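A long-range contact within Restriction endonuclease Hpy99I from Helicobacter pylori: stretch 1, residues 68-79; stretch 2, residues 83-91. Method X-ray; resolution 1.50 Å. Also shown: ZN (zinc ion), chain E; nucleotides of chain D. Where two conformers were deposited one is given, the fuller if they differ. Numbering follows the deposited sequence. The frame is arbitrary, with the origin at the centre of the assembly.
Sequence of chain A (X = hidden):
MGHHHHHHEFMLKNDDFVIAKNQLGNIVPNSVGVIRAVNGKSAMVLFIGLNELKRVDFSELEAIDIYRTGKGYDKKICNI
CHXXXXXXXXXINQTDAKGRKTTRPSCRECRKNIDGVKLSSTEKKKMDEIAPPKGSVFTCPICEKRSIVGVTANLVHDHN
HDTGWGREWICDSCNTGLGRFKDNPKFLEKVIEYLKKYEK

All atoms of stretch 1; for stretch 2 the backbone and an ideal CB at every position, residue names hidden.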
ATOM      1  N   ARG A  68     -11.142  14.236  19.402  1.00 14.75           N
ATOM      2  CA  ARG A  68     -11.038  15.604  18.913  1.00 14.43           C
ATOM      3  C   ARG A  68      -9.581  15.925  18.604  1.00 14.77           C
ATOM      4  O   ARG A  68      -9.084  17.016  18.911  1.00 15.38           O
ATOM      5  CB  ARG A  68     -11.655  16.594  19.902  1.00 14.86           C
ATOM      6  CG  ARG A  68     -13.181  16.499  19.932  1.00 15.53           C
ATOM      7  CD  ARG A  68     -13.829  17.585  20.738  1.00 16.12           C
ATOM      8  NE  ARG A  68     -13.682  17.333  22.163  1.00 16.47           N
ATOM      9  CZ  ARG A  68     -13.783  18.260  23.104  1.00 16.11           C
ATOM     10  NH1 ARG A  68     -14.010  19.525  22.779  1.00 15.88           N
ATOM     11  NH2 ARG A  68     -13.647  17.927  24.385  1.00 15.45           N
ATOM     12  N   THR A  69      -8.927  14.950  17.988  1.00 14.82           N
ATOM     13  CA  THR A  69      -7.596  15.108  17.406  1.00 14.84           C
ATOM     14  C   THR A  69      -7.633  14.494  16.012  1.00 15.08           C
ATOM     15  O   THR A  69      -8.501  13.664  15.715  1.00 14.86           O
ATOM     16  CB  THR A  69      -6.472  14.413  18.241  1.00 15.13           C
ATOM     17  OG1 THR A  69      -6.588  12.992  18.128  1.00 15.70           O
ATOM     18  CG2 THR A  69      -6.514  14.820  19.712  1.00 15.31           C
ATOM     19  N   GLY A  70      -6.701  14.918  15.159  1.00 14.39           N
ATOM     20  CA  GLY A  70      -6.535  14.365  13.821  1.00 14.67           C
ATOM     21  C   GLY A  70      -7.296  15.160  12.792  1.00 14.70           C
ATOM     22  O   GLY A  70      -7.544  16.357  12.966  1.00 15.30           O
ATOM     23  N   LYS A  71      -7.697  14.495  11.723  1.00 16.08           N
ATOM     24  CA  LYS A  71      -8.407  15.156  10.646  1.00 15.57           C
ATOM     25  C   LYS A  71      -9.624  15.922  11.175  1.00 16.39           C
ATOM     26  O   LYS A  71     -10.467  15.366  11.862  1.00 17.00           O
ATOM     27  CB  LYS A  71      -8.850  14.131   9.604  1.00 16.61           C
ATOM     28  CG  LYS A  71      -9.607  14.756   8.437  1.00 18.72           C
ATOM     29  CD  LYS A  71      -9.984  13.738   7.363  1.00 22.60           C
ATOM     30  CE  LYS A  71      -8.899  13.648   6.312  1.00 24.03           C
ATOM     31  NZ  LYS A  71      -9.285  12.741   5.197  1.00 22.53           N
ATOM     32  N   GLY A  72      -9.686  17.202  10.840  1.00 16.59           N
ATOM     33  CA  GLY A  72     -10.798  18.056  11.236  1.00 16.77           C
ATOM     34  C   GLY A  72     -10.513  18.896  12.469  1.00 16.28           C
ATOM     35  O   GLY A  72     -11.364  19.690  12.895  1.00 17.04           O
ATOM     36  N   TYR A  73      -9.319  18.713  13.042  1.00 15.76           N
ATOM     37  CA  TYR A  73      -8.923  19.351  14.311  1.00 15.11           C
ATOM     38  C   TYR A  73      -7.562  20.041  14.205  1.00 15.57           C
ATOM     39  O   TYR A  73      -6.843  19.848  13.230  1.00 16.81           O
ATOM     40  CB  TYR A  73      -8.965  18.338  15.478  1.00 14.49           C
ATOM     41  CG  TYR A  73     -10.333  17.711  15.633  1.00 14.76           C
ATOM     42  CD1 TYR A  73     -11.322  18.339  16.359  1.00 14.54           C
ATOM     43  CD2 TYR A  73     -10.654  16.514  15.000  1.00 16.07           C
ATOM     44  CE1 TYR A  73     -12.597  17.799  16.477  1.00 15.33           C
ATOM     45  CE2 TYR A  73     -11.929  15.964  15.112  1.00 15.70           C
ATOM     46  CZ  TYR A  73     -12.899  16.618  15.844  1.00 17.05           C
ATOM     47  OH  TYR A  73     -14.183  16.111  15.988  1.00 17.92           O
ATOM     48  N   ASP A  74      -7.251  20.848  15.220  0.50 15.56           N
ATOM     49  CA  ASP A  74      -6.041  21.689  15.268  0.50 15.72           C
ATOM     50  C   ASP A  74      -4.769  20.896  15.536  0.50 15.09           C
ATOM     51  O   ASP A  74      -3.676  21.326  15.136  0.50 15.76           O
ATOM     52  CB  ASP A  74      -6.164  22.749  16.383  0.50 15.65           C
ATOM     53  CG  ASP A  74      -6.944  24.000  15.965  0.50 17.62           C
ATOM     54  OD1 ASP A  74      -7.528  24.046  14.866  0.50 19.25           O
ATOM     55  OD2 ASP A  74      -6.976  24.949  16.774  0.50 19.40           O
ATOM     56  N   LYS A  75      -4.913  19.761  16.229  1.00 14.90           N
ATOM     57  CA  LYS A  75      -3.781  18.956  16.687  1.00 14.99           C
ATOM     58  C   LYS A  75      -4.013  17.504  16.330  1.00 14.48           C
ATOM     59  O   LYS A  75      -5.142  17.078  16.119  1.00 14.92           O
ATOM     60  CB  LYS A  75      -3.584  19.080  18.199  1.00 15.51           C
ATOM     61  CG  LYS A  75      -3.343  20.514  18.675  1.00 17.81           C
ATOM     62  CD  LYS A  75      -3.319  20.617  20.192  1.00 19.86           C
ATOM     63  CE  LYS A  75      -3.016  22.036  20.664  1.00 22.73           C
ATOM     64  NZ  LYS A  75      -3.012  22.164  22.145  1.00 26.63           N
ATOM     65  N   LYS A  76      -2.919  16.759  16.269  1.00 13.25           N
ATOM     66  CA  LYS A  76      -2.912  15.378  15.812  1.00 13.69           C
ATOM     67  C   LYS A  76      -1.847  14.628  16.604  1.00 13.31           C
ATOM     68  O   LYS A  76      -0.783  15.199  16.921  1.00 13.19           O
ATOM     69  CB  LYS A  76      -2.647  15.308  14.296  1.00 13.65           C
ATOM     70  CG  LYS A  76      -2.603  13.913  13.680  1.00 13.61           C
ATOM     71  CD  LYS A  76      -2.373  13.949  12.164  1.00 14.49           C
ATOM     72  CE  LYS A  76      -2.585  12.610  11.578  1.00 15.76           C
ATOM     73  NZ  LYS A  76      -2.362  12.609  10.109  1.00 15.68           N
ATOM     74  N   ILE A  77      -2.135  13.371  16.935  1.00 13.28           N
ATOM     75  CA  ILE A  77      -1.200  12.503  17.653  1.00 12.78           C
ATOM     76  C   ILE A  77      -0.384  11.707  16.623  1.00 13.01           C
ATOM     77  O   ILE A  77      -0.960  11.004  15.785  1.00 13.62           O
ATOM     78  CB  ILE A  77      -1.924  11.531  18.573  1.00 12.92           C
ATOM     79  CG1 ILE A  77      -2.836  12.268  19.555  1.00 13.11           C
ATOM     80  CG2 ILE A  77      -0.906  10.654  19.325  1.00 13.86           C
ATOM     81  CD1 ILE A  77      -3.811  11.337  20.324  1.00 12.62           C
ATOM     82  N   CYS A  78       0.950  11.810  16.668  1.00 13.71           N
ATOM     83  CA  CYS A  78       1.819  11.094  15.733  1.00 13.69           C
ATOM     84  C   CYS A  78       1.771   9.586  16.000  1.00 13.44           C
ATOM     85  O   CYS A  78       1.769   9.168  17.150  1.00 13.72           O
ATOM     86  CB  CYS A  78       3.246  11.604  15.838  1.00 14.19           C
ATOM     87  SG  CYS A  78       4.440  10.667  14.850  1.00 14.48           S
ATOM     88  N   ASN A  79       1.747   8.765  14.949  1.00 14.17           N
ATOM     89  CA  ASN A  79       1.648   7.318  15.121  1.00 13.89           C
ATOM     90  C   ASN A  79       2.947   6.623  15.476  1.00 14.07           C
ATOM     91  O   ASN A  79       2.938   5.408  15.711  1.00 14.66           O
ATOM     92  CB  ASN A  79       1.027   6.644  13.893  1.00 14.36           C
ATOM     93  CG  ASN A  79       2.008   6.525  12.749  1.00 15.39           C
ATOM     94  OD1 ASN A  79       2.740   7.447  12.478  1.00 15.20           O
ATOM     95  ND2 ASN A  79       2.021   5.386  12.084  1.00 20.81           N
ATOM     96  N   UNK A  83       3.284  11.896  20.244  1.00 12.54           N
ATOM     97  CA  UNK A  83       3.252  13.233  20.833  1.00 12.42           C
ATOM     98  C   UNK A  83       2.152  13.977  20.096  1.00 12.53           C
ATOM     99  O   UNK A  83       1.971  13.801  18.874  1.00 13.58           O
ATOM    100  CB  UNK A  83       4.599  13.950  20.727  1.00 12.42           C
ATOM    101  N   UNK A  84       1.400  14.765  20.858  1.00 12.65           N
ATOM    102  CA  UNK A  84       0.323  15.589  20.317  1.00 12.37           C
ATOM    103  C   UNK A  84       0.953  16.870  19.771  1.00 13.30           C
ATOM    104  O   UNK A  84       1.631  17.585  20.520  1.00 14.52           O
ATOM    105  CB  UNK A  84      -0.737  15.896  21.377  1.00 12.37           C
ATOM    106  N   UNK A  85       0.781  17.106  18.470  1.00 14.27           N
ATOM    107  CA  UNK A  85       1.394  18.217  17.750  1.00 14.07           C
ATOM    108  C   UNK A  85       0.340  18.970  16.952  1.00 14.89           C
ATOM    109  O   UNK A  85      -0.711  18.433  16.628  1.00 15.44           O
ATOM    110  CB  UNK A  85       2.506  17.717  16.826  1.00 14.07           C
ATOM    111  N   UNK A  86       0.653  20.204  16.574  1.00 15.32           N
ATOM    112  CA  UNK A  86      -0.225  20.947  15.678  1.00 16.56           C
ATOM    113  C   UNK A  86      -0.297  20.261  14.319  1.00 16.43           C
ATOM    114  O   UNK A  86       0.664  19.599  13.892  1.00 17.12           O
ATOM    115  CB  UNK A  86       0.259  22.390  15.522  1.00 16.56           C
ATOM    116  N   UNK A  87      -1.433  20.432  13.635  1.00 16.73           N
ATOM    117  CA  UNK A  87      -1.647  19.851  12.295  1.00 17.78           C
ATOM    118  C   UNK A  87      -0.518  20.149  11.322  1.00 17.76           C
ATOM    119  O   UNK A  87      -0.144  19.274  10.538  1.00 17.41           O
ATOM    120  CB  UNK A  87      -2.960  20.370  11.706  1.00 17.78           C
ATOM    121  N   UNK A  88       0.035  21.361  11.396  1.00 18.00           N
ATOM    122  CA  UNK A  88       1.141  21.726  10.496  1.00 18.57           C
ATOM    123  C   UNK A  88       2.466  21.007  10.790  1.00 18.03           C
ATOM    124  O   UNK A  88       3.415  21.172  10.020  1.00 18.57           O
ATOM    125  CB  UNK A  88       1.372  23.237  10.573  1.00 18.57           C
ATOM    126  N   UNK A  89       2.523  20.208  11.867  1.00 17.52           N
ATOM    127  CA  UNK A  89       3.663  19.330  12.154  1.00 17.20           C
ATOM    128  C   UNK A  89       3.653  18.038  11.342  1.00 16.25           C
ATOM    129  O   UNK A  89       4.529  17.193  11.524  1.00 16.26           O
ATOM    130  CB  UNK A  89       3.685  18.986  13.645  1.00 17.20           C
ATOM    131  N   UNK A  90       2.647  17.883  10.472  1.00 15.81           N
ATOM    132  CA  UNK A  90       2.465  16.715   9.606  1.00 15.83           C
ATOM    133  C   UNK A  90       2.302  17.202   8.172  1.00 16.43           C
ATOM    134  O   UNK A  90       1.676  18.231   7.948  1.00 17.66           O
ATOM    135  CB  UNK A  90       1.259  15.880  10.041  1.00 15.83           C
ATOM    136  N   UNK A  91       2.862  16.455   7.231  1.00 16.39           N
ATOM    137  CA  UNK A  91       2.865  16.799   5.813  1.00 16.97           C
ATOM    138  C   UNK A  91       1.557  16.385   5.141  1.00 16.21           C
ATOM    139  O   UNK A  91       1.119  15.223   5.277  1.00 15.89           O
ATOM    140  CB  UNK A  91       4.051  16.136   5.109  1.00 16.97           C
TER
HETATM  141 ZN    ZN E 301       6.362  11.764  15.540  1.00 13.51          ZN
ATOM    142  P    DG D   4      -9.199   8.973   4.942  0.50 14.53           P
ATOM    143  OP1  DG D   4      -9.391  10.097   5.896  0.50 15.96           O
ATOM    144  OP2  DG D   4      -8.987   9.263   3.499  0.50 16.00           O
ATOM    145  O5'  DG D   4      -7.982   8.096   5.478  0.50 14.26           O
ATOM    146  C5'  DG D   4      -8.108   7.367   6.698  0.50 12.96           C
ATOM    147  C4'  DG D   4      -6.961   6.397   6.878  0.50 12.86           C
ATOM    148  O4'  DG D   4      -6.933   5.460   5.773  0.50 12.06           O
ATOM    149  C3'  DG D   4      -5.558   6.996   6.922  0.50 11.72           C
ATOM    150  O3'  DG D   4      -4.717   6.099   7.656  0.50 11.28           O
ATOM    151  C2'  DG D   4      -5.175   7.006   5.452  0.50 11.89           C
ATOM    152  C1'  DG D   4      -5.770   5.687   4.973  0.50 11.66           C
ATOM    153  N9   DG D   4      -6.184   5.655   3.573  0.50 10.96           N
ATOM    154  C8   DG D   4      -6.917   6.603   2.899  0.50 11.67           C
ATOM    155  N7   DG D   4      -7.188   6.262   1.668  0.50 11.17           N
ATOM    156  C5   DG D   4      -6.587   5.018   1.515  0.50 10.89           C
ATOM    157  C6   DG D   4      -6.553   4.137   0.395  0.50 12.08           C
ATOM    158  O6   DG D   4      -7.089   4.272  -0.713  0.50 11.70           O
ATOM    159  N1   DG D   4      -5.813   2.993   0.669  0.50 10.04           N
ATOM    160  C2   DG D   4      -5.196   2.715   1.865  0.50 10.54           C
ATOM    161  N2   DG D   4      -4.520   1.559   1.932  0.50 10.76           N
ATOM    162  N3   DG D   4      -5.237   3.515   2.921  0.50 10.14           N
ATOM    163  C4   DG D   4      -5.945   4.640   2.674  0.50 10.32           C

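Position 83 lies just before the returning strand. Its carbonyl O accepts from Cys 78 N (3.1 Å), but its CA-to-CB bond points away, with no atom of stretch 1 within 5.5 Å of the ideal CB. Stretch 1 hardly restricts the choice; a beta-branched residue would suit the extended backbone. It is Ile 83, whose side chain stays clear of stretch 1.

Position 84 pairs with Ile 77 without hydrogen bonds, and its CB lies on the same face, 4.6 Å from Ile 77 CG1. With the methyl of Thr 69 beyond, stretch 1 offers an apolar hollow that leucine, isoleucine or methionine could fill. The residue is Leu 84: with chi1 t and chi2 p, its CD1 comes 3.7 Å from Lys 75 CB, 3.8 Å from Ile 77 CG1 and 3.9 Å from Thr 69 CG2.

Position 85 faces Lys 76 in a hydrogen-bonded pair: its N donates to Lys 76 O (2.9 Å) and its O accepts from Lys 76 N (2.8 Å). These backbone bonds exclude proline but otherwise ask little of the side chain, which shares a face with that of Lys 76. A long or beta-branched residue would fit. It is Lys 85, an extended chain from chi2 onward.

At 86 the CB points away overall, yet sits 4.1 Å from Asp 74 O and 5.1 Å from Lys 75 CG. Small or polar residues suit this margin. Asn 86 brings OD1 back to 3.7 Å from Lys 75 CG.

Position 87 begins a 3-10 segment, its N donating to Asp 74 O (2.8 Å). The ideal CB is 3.6 Å from Asp 74 O and 4.2 Å from Tyr 73 O, so a short donor, serine or threonine, is attractive. Thr 87 is found; its OG1 lies 2.9 Å from both Asp 74 O and Tyr 73 O, and 2.8 Å from the O of a water that also bonds weakly to Gly 70 O.

Position 88 points away, where a polar residue serves; it is Asp 88. At 89 a CB would be crowded by O of 86, 3.1 Å away, favouring glycine, and Gly 89 is deposited.

Position 90 points toward stretch 1, its ideal CB 4.6 Å from Lys 76 CD. The long methylene chain of Lys 76 invites a flat ring or a large aliphatic group. Phe 90 lays one face against it, with Lys 76 CD 3.8 Å from the ring centroid, almost on the normal, while CE1 meets zinc-binding Cys 78 at CB (3.9 Å).

Position 91, Glu 91, is beyond reach.

Stretch 2 83-91: ILKNTDGFE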
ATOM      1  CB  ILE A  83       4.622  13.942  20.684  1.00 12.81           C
ATOM      2  CG1 ILE A  83       5.669  13.159  21.479  1.00 12.96           C
ATOM      3  CG2 ILE A  83       4.551  15.411  21.105  1.00 12.93           C
ATOM      4  CD1 ILE A  83       7.111  13.606  21.211  1.00 14.22           C
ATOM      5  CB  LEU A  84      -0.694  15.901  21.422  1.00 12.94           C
ATOM      6  CG  LEU A  84      -1.908  16.759  21.064  1.00 13.89           C
ATOM      7  CD1 LEU A  84      -2.853  15.978  20.154  1.00 15.43           C
ATOM      8  CD2 LEU A  84      -2.583  17.234  22.378  1.00 15.39           C
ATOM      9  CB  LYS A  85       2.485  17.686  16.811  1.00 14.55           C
ATOM     10  CG  LYS A  85       3.664  17.092  17.536  1.00 15.56           C
ATOM     11  CD  LYS A  85       4.821  16.759  16.584  1.00 17.09           C
ATOM     12  CE  LYS A  85       6.016  16.185  17.342  1.00 18.38           C
ATOM     13  NZ  LYS A  85       7.266  16.174  16.509  1.00 18.78           N
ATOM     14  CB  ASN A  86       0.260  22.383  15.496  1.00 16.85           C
ATOM     15  CG  ASN A  86       0.119  23.216  16.756  1.00 18.14           C
ATOM     16  OD1 ASN A  86      -0.746  22.960  17.604  1.00 20.93           O
ATOM     17  ND2 ASN A  86       0.965  24.230  16.883  1.00 23.62           N
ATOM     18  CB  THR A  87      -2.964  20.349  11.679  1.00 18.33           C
ATOM     19  OG1 THR A  87      -4.041  19.986  12.546  1.00 20.43           O
ATOM     20  CG2 THR A  87      -3.211  19.740  10.316  1.00 19.48           C
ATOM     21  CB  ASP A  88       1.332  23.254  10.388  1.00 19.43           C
ATOM     22  CG  ASP A  88       1.946  23.896  11.624  1.00 21.69           C
ATOM     23  OD1 ASP A  88       2.260  23.225  12.631  1.00 23.94           O
ATOM     24  OD2 ASP A  88       2.118  25.141  11.594  1.00 27.43           O
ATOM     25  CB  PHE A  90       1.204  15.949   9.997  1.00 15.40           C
ATOM     26  CG  PHE A  90       1.198  15.458  11.426  1.00 14.72           C
ATOM     27  CD1 PHE A  90       1.494  14.145  11.710  1.00 15.22           C
ATOM     28  CD2 PHE A  90       0.889  16.306  12.479  1.00 14.40           C
ATOM     29  CE1 PHE A  90       1.476  13.681  13.015  1.00 14.14           C
ATOM     30  CE2 PHE A  90       0.878  15.840  13.772  1.00 15.07           C
ATOM     31  CZ  PHE A  90       1.172  14.549  14.041  1.00 15.77           C
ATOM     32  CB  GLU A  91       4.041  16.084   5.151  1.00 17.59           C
ATOM     33  CG  GLU A  91       4.288  16.401   3.701  1.00 20.33           C
ATOM     34  CD  GLU A  91       5.493  15.661   3.176  1.00 24.66           C
ATOM     35  OE1 GLU A  91       5.425  14.428   3.010  1.00 23.89           O
ATOM     36  OE2 GLU A  91       6.519  16.330   2.897  1.00 29.39           O
TER
HETATM   37  O   HOH W   1      -4.848  17.357  12.296  1.00 19.22           O
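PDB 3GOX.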